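Local coordinates for protein NADP-dependent 2-hydroxyacid dehydrogenase (Rhizobium etli, PDB 4XCV) that binds NADPH and probably catalyses the reversible, NADP-dependent interconversion of 2-hydroxyacids and 2-oxoacids as a D-isomer-specific dehydrogenase, at residues R102-V107 / V156-V161; M109-H114 / I196-L201; M113-Q118 / G223-P228; G144-G149 / G209-E214. All coordinates share one frame; numbering follows the deposited sequence. Where two conformers were deposited one is given.

Followed from the N terminus, helix 100-116 comes first and takes part in three of the four contacts, so that one long helix is tied to three other parts of the fold at successive levels. Contact 1 closes the shortest loop, from residues 102-107 to helix 150-162; contact 2 carries 109-114 to strand 196-199, and contact 3 takes the C-terminal end of the helix to the loop 223-228. Contact 4 joins strand 142-146 to 209-214 within the span of contact 3, while crossing contacts 1 and 2. Contact 1 also crosses contacts 2 and 3. Backbone pairing between strands 142-146 and 196-199 links contacts 2 and 4, and Ile196 packs on Leu225, joining contacts 2 and 3.

Contact 1: R102-V107 / V156-V161; sequences RMSEWV and VAKLKV. With NDP (NADPH dihydro-nicotinamide-adenine-dinucleotide phosphate), chain B.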
# COMPACT_ATOMS: atom_id res chain seq x y z
N ARG A 102 5.93 -10.55 1.70
CA ARG A 102 6.74 -9.34 1.65
C ARG A 102 6.82 -8.79 0.24
O ARG A 102 6.77 -7.56 0.00
CB ARG A 102 8.13 -9.57 2.24
CG ARG A 102 8.04 -9.90 3.75
CD ARG A 102 9.36 -9.89 4.47
NE ARG A 102 9.80 -8.54 4.48
CZ ARG A 102 10.89 -8.07 3.91
NH1 ARG A 102 11.82 -8.92 3.40
NH2 ARG A 102 11.08 -6.78 3.93
N MET A 103 6.88 -9.65 -0.78
CA MET A 103 6.84 -9.17 -2.17
C MET A 103 5.51 -8.51 -2.40
O MET A 103 5.44 -7.44 -3.03
CB MET A 103 7.02 -10.31 -3.16
CG MET A 103 6.96 -9.81 -4.59
SD MET A 103 8.18 -8.56 -5.03
CE MET A 103 9.54 -9.64 -5.42
N SER A 104 4.41 -9.07 -1.91
CA SER A 104 3.11 -8.45 -2.11
C SER A 104 3.00 -7.11 -1.39
O SER A 104 2.38 -6.17 -1.95
CB SER A 104 2.00 -9.36 -1.67
OG SER A 104 1.95 -10.48 -2.53
N GLU A 105 3.63 -6.95 -0.22
CA GLU A 105 3.65 -5.63 0.44
C GLU A 105 4.28 -4.62 -0.53
O GLU A 105 3.76 -3.50 -0.71
CB GLU A 105 4.48 -5.66 1.68
CG GLU A 105 3.92 -6.44 2.87
CD GLU A 105 4.95 -6.78 3.90
OE1 GLU A 105 6.09 -6.25 3.82
OE2 GLU A 105 4.67 -7.56 4.86
N TRP A 106 5.42 -4.99 -1.13
CA TRP A 106 6.15 -4.07 -2.01
C TRP A 106 5.33 -3.74 -3.24
O TRP A 106 5.21 -2.56 -3.62
CB TRP A 106 7.51 -4.66 -2.36
CG TRP A 106 8.41 -3.78 -3.18
CD1 TRP A 106 9.38 -2.97 -2.69
CD2 TRP A 106 8.46 -3.63 -4.60
NE1 TRP A 106 10.01 -2.32 -3.70
CE2 TRP A 106 9.46 -2.71 -4.89
CE3 TRP A 106 7.73 -4.17 -5.66
CZ2 TRP A 106 9.76 -2.31 -6.20
CZ3 TRP A 106 8.01 -3.79 -6.96
CH2 TRP A 106 9.03 -2.89 -7.21
N VAL A 107 4.75 -4.76 -3.87
CA VAL A 107 3.99 -4.52 -5.09
C VAL A 107 2.79 -3.61 -4.81
O VAL A 107 2.53 -2.68 -5.57
CB VAL A 107 3.51 -5.85 -5.70
CG1 VAL A 107 2.48 -5.65 -6.81
CG2 VAL A 107 4.68 -6.67 -6.23
N VAL A 156 -1.71 -10.55 -7.15
CA VAL A 156 -3.04 -10.38 -7.74
C VAL A 156 -4.11 -10.33 -6.67
O VAL A 156 -4.98 -9.46 -6.70
CB VAL A 156 -3.33 -11.49 -8.76
CG1 VAL A 156 -4.84 -11.61 -9.09
CG2 VAL A 156 -2.51 -11.32 -10.03
N ALA A 157 -4.10 -11.30 -5.75
CA ALA A 157 -5.13 -11.40 -4.74
C ALA A 157 -5.20 -10.12 -3.91
O ALA A 157 -6.31 -9.59 -3.62
CB ALA A 157 -4.92 -12.61 -3.86
N LYS A 158 -4.04 -9.60 -3.52
CA LYS A 158 -4.00 -8.44 -2.62
C LYS A 158 -4.31 -7.13 -3.34
O LYS A 158 -5.03 -6.27 -2.79
CB LYS A 158 -2.70 -8.42 -1.86
CG LYS A 158 -2.72 -9.56 -0.84
CD LYS A 158 -1.37 -9.88 -0.33
CE LYS A 158 -1.48 -10.88 0.78
NZ LYS A 158 -0.14 -11.33 1.18
N LEU A 159 -3.85 -7.02 -4.60
CA LEU A 159 -4.24 -5.87 -5.41
C LEU A 159 -5.76 -5.81 -5.60
O LEU A 159 -6.33 -4.73 -5.60
CB LEU A 159 -3.53 -5.94 -6.77
CG LEU A 159 -2.04 -5.64 -6.73
CD1 LEU A 159 -1.40 -6.11 -8.03
CD2 LEU A 159 -1.77 -4.15 -6.55
N LYS A 160 -6.37 -6.96 -5.81
CA LYS A 160 -7.83 -7.02 -5.98
C LYS A 160 -8.54 -6.55 -4.75
O LYS A 160 -9.49 -5.78 -4.83
CB LYS A 160 -8.26 -8.44 -6.34
CG LYS A 160 -8.07 -8.77 -7.80
CD LYS A 160 -9.08 -8.08 -8.69
CE LYS A 160 -10.44 -8.80 -8.65
NZ LYS A 160 -11.51 -7.89 -9.13
N VAL A 161 -8.07 -6.98 -3.59
CA VAL A 161 -8.72 -6.56 -2.34
C VAL A 161 -8.60 -5.03 -2.16
O VAL A 161 -9.53 -4.37 -1.71
CB VAL A 161 -8.09 -7.27 -1.14
CG1 VAL A 161 -8.47 -6.57 0.15
CG2 VAL A 161 -8.52 -8.74 -1.11
PA NDP B . 7.22 -19.08 -10.46
O1A NDP B . 6.31 -19.60 -9.39
O2A NDP B . 8.17 -20.02 -11.18
O5B NDP B . 6.30 -18.33 -11.53
C5B NDP B . 6.88 -17.86 -12.74
C4B NDP B . 5.77 -17.28 -13.58
O4B NDP B . 6.35 -16.69 -14.73
C3B NDP B . 4.78 -18.33 -14.03
O3B NDP B . 3.45 -17.80 -14.04
C2B NDP B . 5.27 -18.59 -15.43
O2B NDP B . 4.26 -19.07 -16.36
C1B NDP B . 5.70 -17.19 -15.86
N9A NDP B . 6.60 -17.18 -17.01
C8A NDP B . 7.82 -17.76 -17.05
N7A NDP B . 8.33 -17.65 -18.31
C5A NDP B . 7.37 -17.02 -19.06
C6A NDP B . 7.27 -16.69 -20.41
N6A NDP B . 8.27 -16.90 -21.26
N1A NDP B . 6.15 -16.09 -20.83
C2A NDP B . 5.14 -15.83 -19.97
N3A NDP B . 5.16 -16.13 -18.66
C4A NDP B . 6.30 -16.72 -18.25
O3 NDP B . 8.13 -17.89 -9.88
PN NDP B . 7.87 -16.92 -8.62
O1N NDP B . 6.52 -16.31 -8.81
O2N NDP B . 8.09 -17.62 -7.36
O5D NDP B . 9.04 -15.88 -8.80
C5D NDP B . 9.17 -15.13 -10.02
C4D NDP B . 10.59 -14.55 -10.03
O4D NDP B . 10.71 -13.52 -9.07
C3D NDP B . 11.69 -15.51 -9.66
O3D NDP B . 12.09 -16.31 -10.78
C2D NDP B . 12.80 -14.61 -9.15
O2D NDP B . 13.72 -14.33 -10.24
C1D NDP B . 12.11 -13.32 -8.81
N1N NDP B . 12.21 -12.89 -7.41
C2N NDP B . 12.64 -11.63 -7.11
C3N NDP B . 12.84 -11.24 -5.83
C7N NDP B . 13.25 -9.90 -5.48
O7N NDP B . 13.76 -9.75 -4.34
N7N NDP B . 13.09 -8.85 -6.27
C4N NDP B . 12.53 -12.16 -4.72
C5N NDP B . 12.05 -13.46 -5.16
C6N NDP B . 11.92 -13.83 -6.42
P2B NDP B . 3.49 -20.46 -16.05
O1X NDP B . 2.74 -20.77 -17.31
O2X NDP B . 4.58 -21.47 -15.73
O3X NDP B . 2.65 -20.23 -14.86
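Two pairs of side chains, Ser104 with Lys158 and Val107 with Leu159, hold two helices together and illustrate how one layer of a nucleotide-binding domain is packed. The apolar pair is simple: CG1 of Val107 stands 4.1 Å from CD1 of Leu159, the two side chains crossing at about a right angle. The helices carrying them, 100-116 and 150-162, lie on one face of the parallel sheet of a Rossmann-type fold, and Leu159 also rests on Val143 and Val166 of that sheet. The mixed pair brings methylenes together, CB of Ser104 lying 3.7 Å from CD of Lys158, whose chain is extended beyond CG. The polar ends converge on Asp154, which accepts a hydrogen bond from Ser104 OG and forms a salt bridge with Lys158 NZ. On the coenzyme side, Met103 is bent at chi2 (59°) and chi3, placing CE 3.7 Å from C3N of the NADPH nicotinamide. Glu105 on the same helix forms a salt bridge with Arg116 of the second subunit.

Contact 2: M109-H114 / I196-L201; sequences MQCLMH and ILVGLL. With NDP (NADPH dihydro-nicotinamide-adenine-dinucleotide phosphate), chain B.
Ile196 opens the strand by meeting Cys111 of the helix, its CG2 methyl 4.0 Å from the Cys111 SG. That branch is anti to the backbone N of Ile196, while CG1 (chi1 -54°) takes the position beside that nitrogen and carries CD1 to 4.1 Å from the Cys111 O. The isoleucine thus touches thiol and backbone of the same helical residue. The CB of Leu197 points away from the helix, as expected from the alternation of a beta strand. Val198 returns to the helix side and offers CG2 to the Cys111 SG at 3.8 Å, so the sulfur has a methyl contact from each of two alternate strand residues. Beyond Gly199 the chain leaves the strand and reaches NADPH: the Leu200 O lies 3.4 Å from C5D of the coenzyme, and the Leu201 CD2 packs against the adenosine part, 3.7 Å from O4B. The sequence is a worked case of a buried Rossmann-type strand whose C-terminal end runs into the coenzyme-contacting loop. Strand 196-199 runs between the parallel strands 142-146 and 229-232, with helix 100-116 packed against one face, its Leu112 packing on Met109, and Met113 on Met113, of the second subunit.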
# COMPACT_ATOMS: atom_id res chain seq x y z
N MET A 109 2.35 -1.51 -2.33
CA MET A 109 2.82 -0.17 -1.99
C MET A 109 3.20 0.61 -3.23
O MET A 109 2.82 1.76 -3.36
CB MET A 109 4.02 -0.26 -1.04
CG MET A 109 4.46 1.09 -0.49
SD MET A 109 5.88 0.92 0.59
CE MET A 109 7.09 0.44 -0.59
N GLN A 110 3.93 -0.02 -4.15
CA GLN A 110 4.33 0.69 -5.36
C GLN A 110 3.15 1.06 -6.20
O GLN A 110 3.04 2.17 -6.71
CB GLN A 110 5.32 -0.14 -6.18
CG GLN A 110 6.63 -0.42 -5.44
CD GLN A 110 7.49 0.78 -5.16
OE1 GLN A 110 7.40 1.83 -5.74
NE2 GLN A 110 8.35 0.63 -4.10
N CYS A 111 2.21 0.14 -6.38
CA CYS A 111 1.00 0.47 -7.15
C CYS A 111 0.21 1.59 -6.52
O CYS A 111 -0.28 2.47 -7.23
CB CYS A 111 0.10 -0.78 -7.32
SG CYS A 111 0.80 -2.03 -8.44
N LEU A 112 0.09 1.58 -5.19
CA LEU A 112 -0.60 2.68 -4.51
C LEU A 112 0.15 4.00 -4.64
O LEU A 112 -0.48 5.05 -4.86
CB LEU A 112 -0.88 2.33 -3.04
CG LEU A 112 -1.87 1.22 -2.78
CD1 LEU A 112 -1.85 0.81 -1.31
CD2 LEU A 112 -3.29 1.63 -3.17
N MET A 113 1.48 3.98 -4.54
CA MET A 113 2.23 5.23 -4.65
C MET A 113 2.06 5.83 -6.04
O MET A 113 2.01 7.06 -6.20
CB MET A 113 3.71 5.02 -4.29
CG MET A 113 3.92 4.82 -2.81
SD MET A 113 5.62 4.84 -2.24
CE MET A 113 6.34 3.59 -3.31
N HIS A 114 1.98 5.02 -7.07
CA HIS A 114 1.71 5.52 -8.42
C HIS A 114 0.26 5.96 -8.56
O HIS A 114 0.00 7.04 -9.15
CB HIS A 114 2.07 4.49 -9.46
CG HIS A 114 3.54 4.42 -9.67
ND1 HIS A 114 4.24 5.42 -10.31
CD2 HIS A 114 4.44 3.52 -9.24
CE1 HIS A 114 5.53 5.09 -10.30
NE2 HIS A 114 5.67 3.95 -9.66
N ILE A 196 -0.83 -0.21 -15.22
CA ILE A 196 0.38 -0.45 -14.41
C ILE A 196 0.82 -1.89 -14.66
O ILE A 196 0.10 -2.82 -14.36
CB ILE A 196 0.10 -0.23 -12.89
CG1 ILE A 196 -0.49 1.15 -12.58
CG2 ILE A 196 1.37 -0.54 -12.11
CD1 ILE A 196 -0.79 1.32 -11.10
N LEU A 197 2.00 -2.03 -15.27
CA LEU A 197 2.56 -3.34 -15.54
C LEU A 197 3.38 -3.75 -14.32
O LEU A 197 4.27 -3.00 -13.93
CB LEU A 197 3.45 -3.28 -16.78
CG LEU A 197 4.07 -4.59 -17.30
CD1 LEU A 197 4.65 -4.32 -18.70
CD2 LEU A 197 5.10 -5.24 -16.37
N VAL A 198 3.09 -4.92 -13.74
CA VAL A 198 3.88 -5.50 -12.65
C VAL A 198 4.62 -6.74 -13.14
O VAL A 198 3.99 -7.73 -13.47
CB VAL A 198 2.99 -5.81 -11.43
CG1 VAL A 198 3.72 -6.63 -10.35
CG2 VAL A 198 2.43 -4.52 -10.85
N GLY A 199 5.94 -6.65 -13.14
CA GLY A 199 6.79 -7.76 -13.61
C GLY A 199 7.25 -8.66 -12.50
O GLY A 199 8.01 -8.23 -11.62
N LEU A 200 6.82 -9.92 -12.57
CA LEU A 200 7.20 -10.96 -11.61
C LEU A 200 7.55 -12.24 -12.38
O LEU A 200 7.08 -13.35 -12.08
CB LEU A 200 6.09 -11.22 -10.59
CG LEU A 200 5.87 -10.09 -9.58
CD1 LEU A 200 4.60 -10.28 -8.82
CD2 LEU A 200 7.06 -9.94 -8.63
N LEU A 201 8.41 -12.05 -13.39
CA LEU A 201 8.86 -13.16 -14.25
C LEU A 201 10.25 -13.67 -13.83
O LEU A 201 11.08 -12.86 -13.39
CB LEU A 201 8.96 -12.70 -15.72
CG LEU A 201 7.64 -12.32 -16.41
CD1 LEU A 201 7.97 -11.71 -17.79
CD2 LEU A 201 6.72 -13.50 -16.53
PA NDP B . 7.22 -19.08 -10.46
O1A NDP B . 6.31 -19.60 -9.39
O2A NDP B . 8.17 -20.02 -11.18
O5B NDP B . 6.30 -18.33 -11.53
C5B NDP B . 6.88 -17.86 -12.74
C4B NDP B . 5.77 -17.28 -13.58
O4B NDP B . 6.35 -16.69 -14.73
C3B NDP B . 4.78 -18.33 -14.03
O3B NDP B . 3.45 -17.80 -14.04
C2B NDP B . 5.27 -18.59 -15.43
O2B NDP B . 4.26 -19.07 -16.36
C1B NDP B . 5.70 -17.19 -15.86
N9A NDP B . 6.60 -17.18 -17.01
C8A NDP B . 7.82 -17.76 -17.05
N7A NDP B . 8.33 -17.65 -18.31
C5A NDP B . 7.37 -17.02 -19.06
C6A NDP B . 7.27 -16.69 -20.41
N6A NDP B . 8.27 -16.90 -21.26
N1A NDP B . 6.15 -16.09 -20.83
C2A NDP B . 5.14 -15.83 -19.97
N3A NDP B . 5.16 -16.13 -18.66
C4A NDP B . 6.30 -16.72 -18.25
O3 NDP B . 8.13 -17.89 -9.88
PN NDP B . 7.87 -16.92 -8.62
O1N NDP B . 6.52 -16.31 -8.81
O2N NDP B . 8.09 -17.62 -7.36
O5D NDP B . 9.04 -15.88 -8.80
C5D NDP B . 9.17 -15.13 -10.02
C4D NDP B . 10.59 -14.55 -10.03
O4D NDP B . 10.71 -13.52 -9.07
C3D NDP B . 11.69 -15.51 -9.66
O3D NDP B . 12.09 -16.31 -10.78
C2D NDP B . 12.80 -14.61 -9.15
O2D NDP B . 13.72 -14.33 -10.24
C1D NDP B . 12.11 -13.32 -8.81
N1N NDP B . 12.21 -12.89 -7.41
C2N NDP B . 12.64 -11.63 -7.11
C3N NDP B . 12.84 -11.24 -5.83
C7N NDP B . 13.25 -9.90 -5.48
O7N NDP B . 13.76 -9.75 -4.34
N7N NDP B . 13.09 -8.85 -6.27
C4N NDP B . 12.53 -12.16 -4.72
C5N NDP B . 12.05 -13.46 -5.16
C6N NDP B . 11.92 -13.83 -6.42
P2B NDP B . 3.49 -20.46 -16.05
O1X NDP B . 2.74 -20.77 -17.31
O2X NDP B . 4.58 -21.47 -15.73
O3X NDP B . 2.65 -20.23 -14.86

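Contact 3: M113-Q118 / G223-P228; sequences MHLRGQ and GALGQP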
# COMPACT_ATOMS: atom_id res chain seq x y z
N MET A 113 1.48 3.98 -4.54
CA MET A 113 2.23 5.23 -4.65
C MET A 113 2.06 5.83 -6.04
O MET A 113 2.01 7.06 -6.20
CB MET A 113 3.71 5.02 -4.29
CG MET A 113 3.92 4.82 -2.81
SD MET A 113 5.62 4.84 -2.24
CE MET A 113 6.34 3.59 -3.31
N HIS A 114 1.98 5.02 -7.07
CA HIS A 114 1.71 5.52 -8.42
C HIS A 114 0.26 5.96 -8.56
O HIS A 114 0.00 7.04 -9.15
CB HIS A 114 2.07 4.49 -9.46
CG HIS A 114 3.54 4.42 -9.67
ND1 HIS A 114 4.24 5.42 -10.31
CD2 HIS A 114 4.44 3.52 -9.24
CE1 HIS A 114 5.53 5.09 -10.30
NE2 HIS A 114 5.67 3.95 -9.66
N LEU A 115 -0.67 5.22 -8.01
CA LEU A 115 -2.08 5.60 -8.08
C LEU A 115 -2.31 6.95 -7.42
O LEU A 115 -3.06 7.80 -7.96
CB LEU A 115 -2.94 4.55 -7.37
CG LEU A 115 -4.43 4.81 -7.37
CD1 LEU A 115 -5.08 4.61 -8.71
CD2 LEU A 115 -5.13 3.94 -6.32
N ARG A 116 -1.67 7.16 -6.26
CA ARG A 116 -2.01 8.27 -5.39
C ARG A 116 -1.13 9.49 -5.62
O ARG A 116 -1.47 10.57 -5.08
CB ARG A 116 -2.01 7.82 -3.93
CG ARG A 116 -3.04 6.74 -3.67
CD ARG A 116 -4.45 7.13 -4.06
NE ARG A 116 -4.89 8.29 -3.28
CZ ARG A 116 -5.74 8.31 -2.27
NH1 ARG A 116 -6.51 7.28 -1.98
NH2 ARG A 116 -5.87 9.40 -1.56
N GLY A 117 -0.08 9.39 -6.41
CA GLY A 117 0.77 10.51 -6.66
C GLY A 117 1.78 10.80 -5.59
O GLY A 117 2.06 11.97 -5.29
N GLN A 118 2.39 9.77 -5.02
CA GLN A 118 3.39 9.98 -4.02
C GLN A 118 4.55 10.84 -4.50
O GLN A 118 5.08 11.62 -3.72
CB GLN A 118 3.89 8.64 -3.53
CG GLN A 118 4.92 8.69 -2.41
CD GLN A 118 4.42 9.33 -1.18
OE1 GLN A 118 3.23 9.26 -0.91
NE2 GLN A 118 5.32 9.89 -0.41
N GLY A 223 -5.55 5.69 -20.38
CA GLY A 223 -6.06 5.24 -19.09
C GLY A 223 -6.14 6.31 -18.00
O GLY A 223 -5.76 7.47 -18.18
N ALA A 224 -6.61 5.88 -16.84
CA ALA A 224 -6.95 6.81 -15.75
C ALA A 224 -5.75 7.46 -15.09
O ALA A 224 -5.92 8.53 -14.49
CB ALA A 224 -7.83 6.10 -14.71
N LEU A 225 -4.56 6.89 -15.25
CA LEU A 225 -3.30 7.53 -14.81
C LEU A 225 -2.69 8.47 -15.78
O LEU A 225 -1.63 9.08 -15.49
CB LEU A 225 -2.19 6.48 -14.56
CG LEU A 225 -2.53 5.44 -13.56
CD1 LEU A 225 -1.45 4.38 -13.53
CD2 LEU A 225 -2.77 6.05 -12.20
N GLY A 226 -3.25 8.54 -17.00
CA GLY A 226 -2.69 9.42 -18.00
C GLY A 226 -1.66 8.69 -18.85
O GLY A 226 -1.85 8.50 -20.07
N GLN A 227 -0.55 8.33 -18.21
CA GLN A 227 0.54 7.59 -18.84
C GLN A 227 0.78 6.33 -18.03
O GLN A 227 0.66 6.35 -16.80
CB GLN A 227 1.81 8.42 -18.89
CG GLN A 227 1.68 9.69 -19.75
CD GLN A 227 2.69 10.79 -19.38
OE1 GLN A 227 2.91 11.08 -18.21
NE2 GLN A 227 3.24 11.44 -20.40
N PRO A 228 1.06 5.21 -18.70
CA PRO A 228 1.22 3.97 -17.98
C PRO A 228 2.52 3.85 -17.21
O PRO A 228 3.46 4.61 -17.41
CB PRO A 228 1.13 2.92 -19.09
CG PRO A 228 1.69 3.62 -20.28
CD PRO A 228 1.26 5.05 -20.14
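Leu225 reaches helix 100-116 with CG anti to its carbonyl carbon (chi1 -57°); chi2 of 173° extends CD1 and leaves CD2, the other branch, against His114 and Leu115. In Leu115, CG is anti to the backbone N, and the bend at chi2 (72°) brings CD1 to the loop although CB points away from it. The methyls then stand 4.4 Å apart, CD1 of Leu115 to CD2 of Leu225. The same CD2 also rests on the helix backbone, 4.2 Å from CA of Leu115 and 4.2 Å from O of His114, so one methyl serves both side chain and main chain. Leu225 is held out by a type I beta turn from Gly223 to Gly226, closed by the Gly226 N to Gly223 O hydrogen bond of 3.0 Å. On the helix side, Gly117 takes a positive phi where helix 100-116 ends, just before helix 118-126 begins. The His114 CB points toward the loop, but its ring leads elsewhere: NE2 is hydrogen-bonded to Ser257 OG, and the ring meets Phe279 edge-to-face. Leu115 also packs on Pro136, Ala138 and Val141. The loop after helix 213-216, leading into sheet strand 229-232, is thereby packed on the C-terminal end of helix 100-116. With only carbon-to-carbon and carbon-to-oxygen approaches across the two segments, the contact is a light van der Waals one, whose fit depends on the shape of the leucines and not on directional bonds.

Contact 4: G144-G149 / G209-E214; sequences GVMGLG and GFYDSE. With NDP (NADPH dihydro-nicotinamide-adenine-dinucleotide phosphate), chain B.
Met146 crosses to Phe210 and Tyr211 one atom after another, a compact example of a methionine serving two rings. Its CB lies 4.2 Å from the Tyr211 OH. CG is anti to the carbonyl carbon (chi1 -59°), and the extended chi2 carries SD to the edge of the Tyr211 ring, 3.9 Å from CE1 and 5.2 Å from the ring centroid. At 89° off the ring normal, this is an in-plane Met-aromatic contact. A bend at chi3 then sends CE to the rim of Phe210, 3.5 Å from CE2. The two rings also meet, Phe210 CD2 lying over one face of Tyr211, offset toward its rim. Past Met146 the chain enters the glycine-rich turn, probably the GxGxxG signature, where the Leu148 N donates to O3B of NADPH (2.8 Å, 150°). Strand 142-146 lies between strands 165-169 and 196-199, and helix 187-192 adds Leu187 and Phe190 against Met146, while 209-212 leads into helix 213-216.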
# COMPACT_ATOMS: atom_id res chain seq x y z
N GLY A 144 -1.73 -4.99 -14.68
CA GLY A 144 -1.43 -6.19 -15.43
C GLY A 144 -0.23 -6.88 -14.84
O GLY A 144 0.89 -6.35 -14.91
N VAL A 145 -0.45 -8.06 -14.23
CA VAL A 145 0.62 -8.81 -13.59
C VAL A 145 1.19 -9.82 -14.58
O VAL A 145 0.47 -10.69 -15.08
CB VAL A 145 0.13 -9.48 -12.30
CG1 VAL A 145 1.26 -10.21 -11.63
CG2 VAL A 145 -0.45 -8.41 -11.37
N MET A 146 2.49 -9.73 -14.83
CA MET A 146 3.21 -10.63 -15.74
C MET A 146 3.97 -11.61 -14.88
O MET A 146 4.94 -11.27 -14.18
CB MET A 146 4.14 -9.87 -16.68
CG MET A 146 3.35 -8.88 -17.52
SD MET A 146 4.32 -7.98 -18.77
CE MET A 146 4.32 -9.08 -20.10
N GLY A 147 3.49 -12.86 -14.94
CA GLY A 147 4.00 -13.90 -14.05
C GLY A 147 2.92 -14.16 -13.01
O GLY A 147 2.57 -13.26 -12.23
N LEU A 148 2.38 -15.37 -13.03
CA LEU A 148 1.29 -15.76 -12.15
C LEU A 148 1.72 -17.00 -11.40
O LEU A 148 0.96 -17.99 -11.32
CB LEU A 148 0.01 -15.99 -12.96
CG LEU A 148 -0.54 -14.74 -13.62
CD1 LEU A 148 -1.75 -15.12 -14.42
CD2 LEU A 148 -0.84 -13.60 -12.62
N GLY A 149 2.92 -16.98 -10.85
CA GLY A 149 3.45 -18.09 -10.06
C GLY A 149 3.21 -17.82 -8.59
O GLY A 149 2.19 -17.21 -8.21
N GLY A 209 15.85 -9.10 -21.76
CA GLY A 209 15.62 -7.91 -22.58
C GLY A 209 14.19 -7.76 -23.07
O GLY A 209 13.95 -7.16 -24.13
N PHE A 210 13.27 -8.29 -22.30
CA PHE A 210 11.86 -8.36 -22.65
C PHE A 210 11.15 -7.02 -22.51
O PHE A 210 10.29 -6.66 -23.35
CB PHE A 210 11.27 -9.47 -21.78
CG PHE A 210 9.81 -9.67 -21.95
CD1 PHE A 210 9.32 -10.32 -23.04
CD2 PHE A 210 8.95 -9.21 -20.99
CE1 PHE A 210 7.93 -10.49 -23.18
CE2 PHE A 210 7.62 -9.38 -21.11
CZ PHE A 210 7.09 -10.00 -22.23
N TYR A 211 11.45 -6.30 -21.43
CA TYR A 211 10.81 -5.03 -21.17
C TYR A 211 11.64 -3.93 -21.86
O TYR A 211 12.61 -3.41 -21.31
CB TYR A 211 10.68 -4.78 -19.68
CG TYR A 211 9.99 -5.84 -18.86
CD1 TYR A 211 8.63 -6.15 -19.02
CD2 TYR A 211 10.68 -6.52 -17.89
CE1 TYR A 211 8.03 -7.09 -18.22
CE2 TYR A 211 10.07 -7.47 -17.07
CZ TYR A 211 8.74 -7.73 -17.25
OH TYR A 211 8.11 -8.66 -16.44
N ASP A 212 11.21 -3.60 -23.09
CA ASP A 212 11.93 -2.69 -23.95
C ASP A 212 11.02 -1.62 -24.51
O ASP A 212 9.84 -1.56 -24.22
CB ASP A 212 12.69 -3.45 -25.04
CG ASP A 212 11.79 -4.20 -26.01
OD1 ASP A 212 10.56 -4.05 -25.95
OD2 ASP A 212 12.37 -4.98 -26.84
N SER A 213 11.61 -0.74 -25.31
CA SER A 213 10.85 0.35 -25.92
C SER A 213 9.58 -0.10 -26.61
O SER A 213 8.54 0.49 -26.44
CB SER A 213 11.71 1.15 -26.93
OG SER A 213 12.80 1.81 -26.30
N GLU A 214 9.68 -1.15 -27.41
CA GLU A 214 8.52 -1.64 -28.15
C GLU A 214 7.39 -2.08 -27.19
O GLU A 214 6.20 -1.80 -27.44
CB GLU A 214 8.94 -2.84 -28.99
CG GLU A 214 7.83 -3.41 -29.86
CD GLU A 214 8.23 -4.69 -30.61
OE1 GLU A 214 9.45 -4.92 -30.83
OE2 GLU A 214 7.32 -5.47 -31.02
PA NDP B . 7.22 -19.08 -10.46
O1A NDP B . 6.31 -19.60 -9.39
O2A NDP B . 8.17 -20.02 -11.18
O5B NDP B . 6.30 -18.33 -11.53
C5B NDP B . 6.88 -17.86 -12.74
C4B NDP B . 5.77 -17.28 -13.58
O4B NDP B . 6.35 -16.69 -14.73
C3B NDP B . 4.78 -18.33 -14.03
O3B NDP B . 3.45 -17.80 -14.04
C2B NDP B . 5.27 -18.59 -15.43
O2B NDP B . 4.26 -19.07 -16.36
C1B NDP B . 5.70 -17.19 -15.86
N9A NDP B . 6.60 -17.18 -17.01
C8A NDP B . 7.82 -17.76 -17.05
N7A NDP B . 8.33 -17.65 -18.31
C5A NDP B . 7.37 -17.02 -19.06
C6A NDP B . 7.27 -16.69 -20.41
N6A NDP B . 8.27 -16.90 -21.26
N1A NDP B . 6.15 -16.09 -20.83
C2A NDP B . 5.14 -15.83 -19.97
N3A NDP B . 5.16 -16.13 -18.66
C4A NDP B . 6.30 -16.72 -18.25
O3 NDP B . 8.13 -17.89 -9.88
PN NDP B . 7.87 -16.92 -8.62
O1N NDP B . 6.52 -16.31 -8.81
O2N NDP B . 8.09 -17.62 -7.36
O5D NDP B . 9.04 -15.88 -8.80
C5D NDP B . 9.17 -15.13 -10.02
C4D NDP B . 10.59 -14.55 -10.03
O4D NDP B . 10.71 -13.52 -9.07
C3D NDP B . 11.69 -15.51 -9.66
O3D NDP B . 12.09 -16.31 -10.78
C2D NDP B . 12.80 -14.61 -9.15
O2D NDP B . 13.72 -14.33 -10.24
C1D NDP B . 12.11 -13.32 -8.81
N1N NDP B . 12.21 -12.89 -7.41
C2N NDP B . 12.64 -11.63 -7.11
C3N NDP B . 12.84 -11.24 -5.83
C7N NDP B . 13.25 -9.90 -5.48
O7N NDP B . 13.76 -9.75 -4.34
N7N NDP B . 13.09 -8.85 -6.27
C4N NDP B . 12.53 -12.16 -4.72
C5N NDP B . 12.05 -13.46 -5.16
C6N NDP B . 11.92 -13.83 -6.42
P2B NDP B . 3.49 -20.46 -16.05
O1X NDP B . 2.74 -20.77 -17.31
O2X NDP B . 4.58 -21.47 -15.73
O3X NDP B . 2.65 -20.23 -14.86